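Local structure of A197 (Sulfolobus turreted icosahedral virus, 2C0N) at the interface of chains A and B. The protein is a viral glycosyltransferase of the GT-A fold, which transfers sugar units, probably from activated nucleotide-sugar donors, to acceptor molecules. Residues are numbered along the deposited sequence; one frame, centred on the assembly and turned at random. Chains: chain A/B, A197.

Contacts 1 and 2 are neighbouring parts of one two-fold symmetric interface, the centres of their C-alpha atoms about 12 Å apart. Contact 2 lies where strand 12-14 of each chain pairs with its own copy. Contact 1 is one of two twins and sets B:His192 from the C-terminal region of chain B against strand 28-31 of chain A. The chain joins them directly: B:Arg14 ends the strand of contact 2, and B:Leu15 of contact 1 begins helix 15-23. The C-terminal segment reaches across beside the strand pairing, although the structure alone does not show that the pair forms in the virus or host.

Contact 1: the interface of chains A and B. Residues chain A 29-32, 34, 43; chain B 15, 192.
In this GT-A glycosyltransferase, strand 28-31 of chain A and the loop after it receive B:His192, from the loop just before the C-terminal strand 193-195 of chain B. The imidazole enters a pocket lined by A:Leu31, A:Ser32, A:Arg34 and A:Ile43. Its ND1 accepts a hydrogen bond from the backbone N of A:Ser32 at 2.9 Å. That donor lies in the ring plane at the edge, although the bond is somewhat bent. With chi1 of -48°, CG of B:His192 stands beside its own backbone N and anti to the carbonyl carbon; this and a chi2 of about -53° bring ND1 up to the amide of A:Ser32.

One ring face is capped by a methyl group: CD2 of A:Leu31 sits over the centre, 3.9 Å from the centroid, in a CH-pi contact. On the opposite side of the ring plane from A:Leu31, displaced past CE1, the guanidinium of A:Arg34 turns one face to CE1 of B:His192, which lies toward the rim of that face; CZ is 3.5 Å from CE1. The two planes are inclined by 34°, so this is a tilted, offset contact rather than a parallel stack. The positive charge nearby would probably disfavour a second proton on the imidazole. CG2 of A:Ile43, from helix 37-50, packs 3.8 Å from NE2 of B:His192, while CG1 of A:Val29 touches its CB at 4.0 Å.

Next to the histidine, B:Leu15 at the start of helix 15-23 makes a smaller apolar contact. Its CD1 meets CG2 of A:Ile30 at 3.7 Å, the two side chains crossing at a slant, and its CD2 lies 3.9 Å from CA of A:Ser32. The polar bond at one ring edge, with contacts on either side of its plane, would hold the imidazole in place and limit its rotation, docking the C-terminal region of one subunit on its neighbour in the deposited dimer.

Contact 2: the interface of chains A and B. Residues chain A 12-14, 176; chain B 12-14, 176.
The A:Val13 and B:Val13 backbones meet at the centre of an intermolecular antiparallel beta pairing between the 12-14 strands of two GT-A glycosyltransferase subunits. A:Val13 N donates to B:Val13 O at 2.9 Å, and B:Val13 N to A:Val13 O at the same distance, giving a reciprocal pair of bonds with 166° at the hydrogen. The two valine side chains project from one side of the paired strands, and the side chains of A:Ser12 and B:Ser12 from the other.

Across the two-fold, the serines turn their hydroxyls inward, leaving A:Ser12 OG and B:Ser12 OG 3.9 Å apart. With chi1 near 70°, each OG sits between its own backbone N and carbonyl carbon and points to a water; CB, by contrast, packs on the opposing strand, A:Ser12 CB 3.9 Å from B:Arg14 CA.

A water links each serine hydroxyl to the glutamate of the other chain. Water 1 lies 2.8 Å from the hydroxyl OG of A:Ser12 and 2.6 Å from the carboxylate OE2 of B:Glu176, while water 2 joins B:Ser12 OG to A:Glu176 OE2 in the same manner. The side chains of A:Glu176 and B:Glu176 bend at chi2 (85°), directing each carboxylate along the serine side of the paired strands, toward the water. CG of A:Glu176 comes alongside the partner strand, 4.2 Å from B:Ser12 N.

Contact 1: the interface of chains A and B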
# COMPACT_ATOMS: atom_id res chain seq x y z
N VAL A 29 7.56 8.48 2.31
CA VAL A 29 7.02 8.99 1.11
C VAL A 29 7.19 7.92 0.03
O VAL A 29 8.30 7.48 -0.25
CB VAL A 29 7.72 10.25 0.65
CG1 VAL A 29 7.14 10.74 -0.67
CG2 VAL A 29 7.60 11.35 1.71
N ILE A 30 6.08 7.45 -0.50
CA ILE A 30 6.13 6.52 -1.60
C ILE A 30 6.06 7.36 -2.88
O ILE A 30 5.14 8.13 -3.06
CB ILE A 30 4.95 5.55 -1.61
CG1 ILE A 30 4.84 4.84 -0.27
CG2 ILE A 30 5.18 4.48 -2.67
CD1 ILE A 30 3.57 4.12 -0.08
N LEU A 31 7.06 7.24 -3.73
CA LEU A 31 7.21 8.10 -4.88
C LEU A 31 6.50 7.45 -6.05
O LEU A 31 6.76 6.27 -6.36
CB LEU A 31 8.69 8.32 -5.20
CG LEU A 31 9.45 8.97 -4.02
CD1 LEU A 31 10.88 8.56 -3.97
CD2 LEU A 31 9.32 10.42 -4.12
N SER A 32 5.60 8.20 -6.69
CA SER A 32 4.97 7.79 -7.92
C SER A 32 5.96 7.69 -9.04
O SER A 32 7.08 8.17 -8.95
CB SER A 32 3.86 8.76 -8.32
OG SER A 32 2.79 8.55 -7.45
N ARG A 34 8.17 7.98 -12.21
CA ARG A 34 8.66 9.09 -13.03
C ARG A 34 9.40 8.47 -14.23
O ARG A 34 9.32 7.27 -14.48
CB ARG A 34 9.51 10.09 -12.22
CG ARG A 34 8.77 10.88 -11.07
CD ARG A 34 7.78 11.94 -11.57
NE ARG A 34 6.91 12.64 -10.59
CZ ARG A 34 5.66 12.28 -10.22
NH1 ARG A 34 5.13 11.15 -10.65
NH2 ARG A 34 4.94 13.02 -9.37
N ILE A 43 14.12 13.75 -6.43
CA ILE A 43 12.93 14.32 -5.79
C ILE A 43 12.96 14.02 -4.30
O ILE A 43 12.73 14.91 -3.48
CB ILE A 43 11.66 13.73 -6.42
CG1 ILE A 43 11.46 14.29 -7.83
CG2 ILE A 43 10.39 14.00 -5.56
CD1 ILE A 43 10.47 13.55 -8.64
N LEU B 15 -1.13 3.32 -5.40
CA LEU B 15 -0.86 4.49 -4.57
C LEU B 15 -2.09 5.31 -4.24
O LEU B 15 -2.25 5.77 -3.10
CB LEU B 15 0.22 5.36 -5.22
CG LEU B 15 1.63 5.19 -4.61
CD1 LEU B 15 2.15 3.76 -4.65
CD2 LEU B 15 2.59 6.19 -5.25
N HIS B 192 2.80 11.59 -5.31
CA HIS B 192 3.45 10.76 -4.28
C HIS B 192 2.52 10.65 -3.11
O HIS B 192 1.58 11.45 -2.97
CB HIS B 192 4.77 11.41 -3.85
CG HIS B 192 5.63 11.85 -4.99
ND1 HIS B 192 6.00 11.00 -6.02
CD2 HIS B 192 6.13 13.06 -5.30
CE1 HIS B 192 6.72 11.69 -6.90
NE2 HIS B 192 6.83 12.94 -6.48

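Contact 2: the interface of chains A and B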
# COMPACT_ATOMS: atom_id res chain seq x y z
N SER A 12 2.36 1.13 -7.34
CA SER A 12 1.71 0.27 -6.37
C SER A 12 2.72 -0.21 -5.35
O SER A 12 3.95 -0.17 -5.62
CB SER A 12 1.03 -0.89 -7.04
OG SER A 12 1.99 -1.78 -7.56
N VAL A 13 2.21 -0.68 -4.21
CA VAL A 13 3.04 -1.28 -3.18
C VAL A 13 2.51 -2.69 -2.83
O VAL A 13 1.33 -2.86 -2.52
CB VAL A 13 3.04 -0.42 -1.92
CG1 VAL A 13 3.94 -1.00 -0.85
CG2 VAL A 13 3.57 0.98 -2.26
N ARG A 14 3.40 -3.67 -2.89
CA ARG A 14 3.06 -5.06 -2.56
C ARG A 14 2.70 -5.17 -1.07
O ARG A 14 3.24 -4.46 -0.21
CB ARG A 14 4.20 -6.03 -2.99
CG ARG A 14 5.55 -5.84 -2.31
CD ARG A 14 6.64 -6.50 -3.05
NE ARG A 14 6.92 -5.72 -4.24
CZ ARG A 14 6.98 -6.17 -5.47
NH1 ARG A 14 6.96 -7.44 -5.70
NH2 ARG A 14 7.18 -5.33 -6.46
N GLU A 176 4.30 -10.55 -5.92
CA GLU A 176 3.69 -10.04 -4.71
C GLU A 176 3.87 -10.96 -3.51
O GLU A 176 3.65 -10.51 -2.38
CB GLU A 176 2.20 -9.82 -4.95
CG GLU A 176 1.92 -8.81 -6.00
CD GLU A 176 1.91 -9.32 -7.44
OE1 GLU A 176 2.25 -10.48 -7.74
OE2 GLU A 176 1.52 -8.52 -8.30
N SER B 12 -1.05 -6.42 -4.29
CA SER B 12 -0.52 -5.07 -4.19
C SER B 12 -1.66 -4.08 -4.08
O SER B 12 -2.82 -4.41 -4.45
CB SER B 12 0.36 -4.75 -5.36
OG SER B 12 -0.41 -4.63 -6.53
N VAL B 13 -1.33 -2.88 -3.61
CA VAL B 13 -2.28 -1.78 -3.54
C VAL B 13 -1.71 -0.55 -4.28
O VAL B 13 -0.60 -0.11 -3.99
CB VAL B 13 -2.59 -1.40 -2.10
CG1 VAL B 13 -3.62 -0.31 -2.02
CG2 VAL B 13 -3.16 -2.64 -1.37
N ARG B 14 -2.49 -0.02 -5.21
CA ARG B 14 -2.11 1.17 -5.98
C ARG B 14 -2.01 2.40 -5.04
O ARG B 14 -2.76 2.52 -4.05
CB ARG B 14 -3.06 1.40 -7.19
CG ARG B 14 -4.52 1.67 -6.86
CD ARG B 14 -5.40 1.46 -8.02
NE ARG B 14 -5.51 0.03 -8.25
CZ ARG B 14 -5.31 -0.59 -9.39
NH1 ARG B 14 -5.14 0.08 -10.48
NH2 ARG B 14 -5.40 -1.90 -9.43
N GLU B 176 -2.24 2.19 -12.45
CA GLU B 176 -1.90 2.81 -11.19
C GLU B 176 -2.23 4.29 -11.13
O GLU B 176 -2.26 4.86 -10.04
CB GLU B 176 -0.43 2.61 -10.90
CG GLU B 176 -0.04 1.18 -10.77
CD GLU B 176 0.28 0.45 -12.06
OE1 GLU B 176 0.10 0.96 -13.18
OE2 GLU B 176 0.75 -0.69 -11.94
O HOH W 1 0.91 -2.41 -10.01
O HOH W 2 1.15 -5.96 -8.37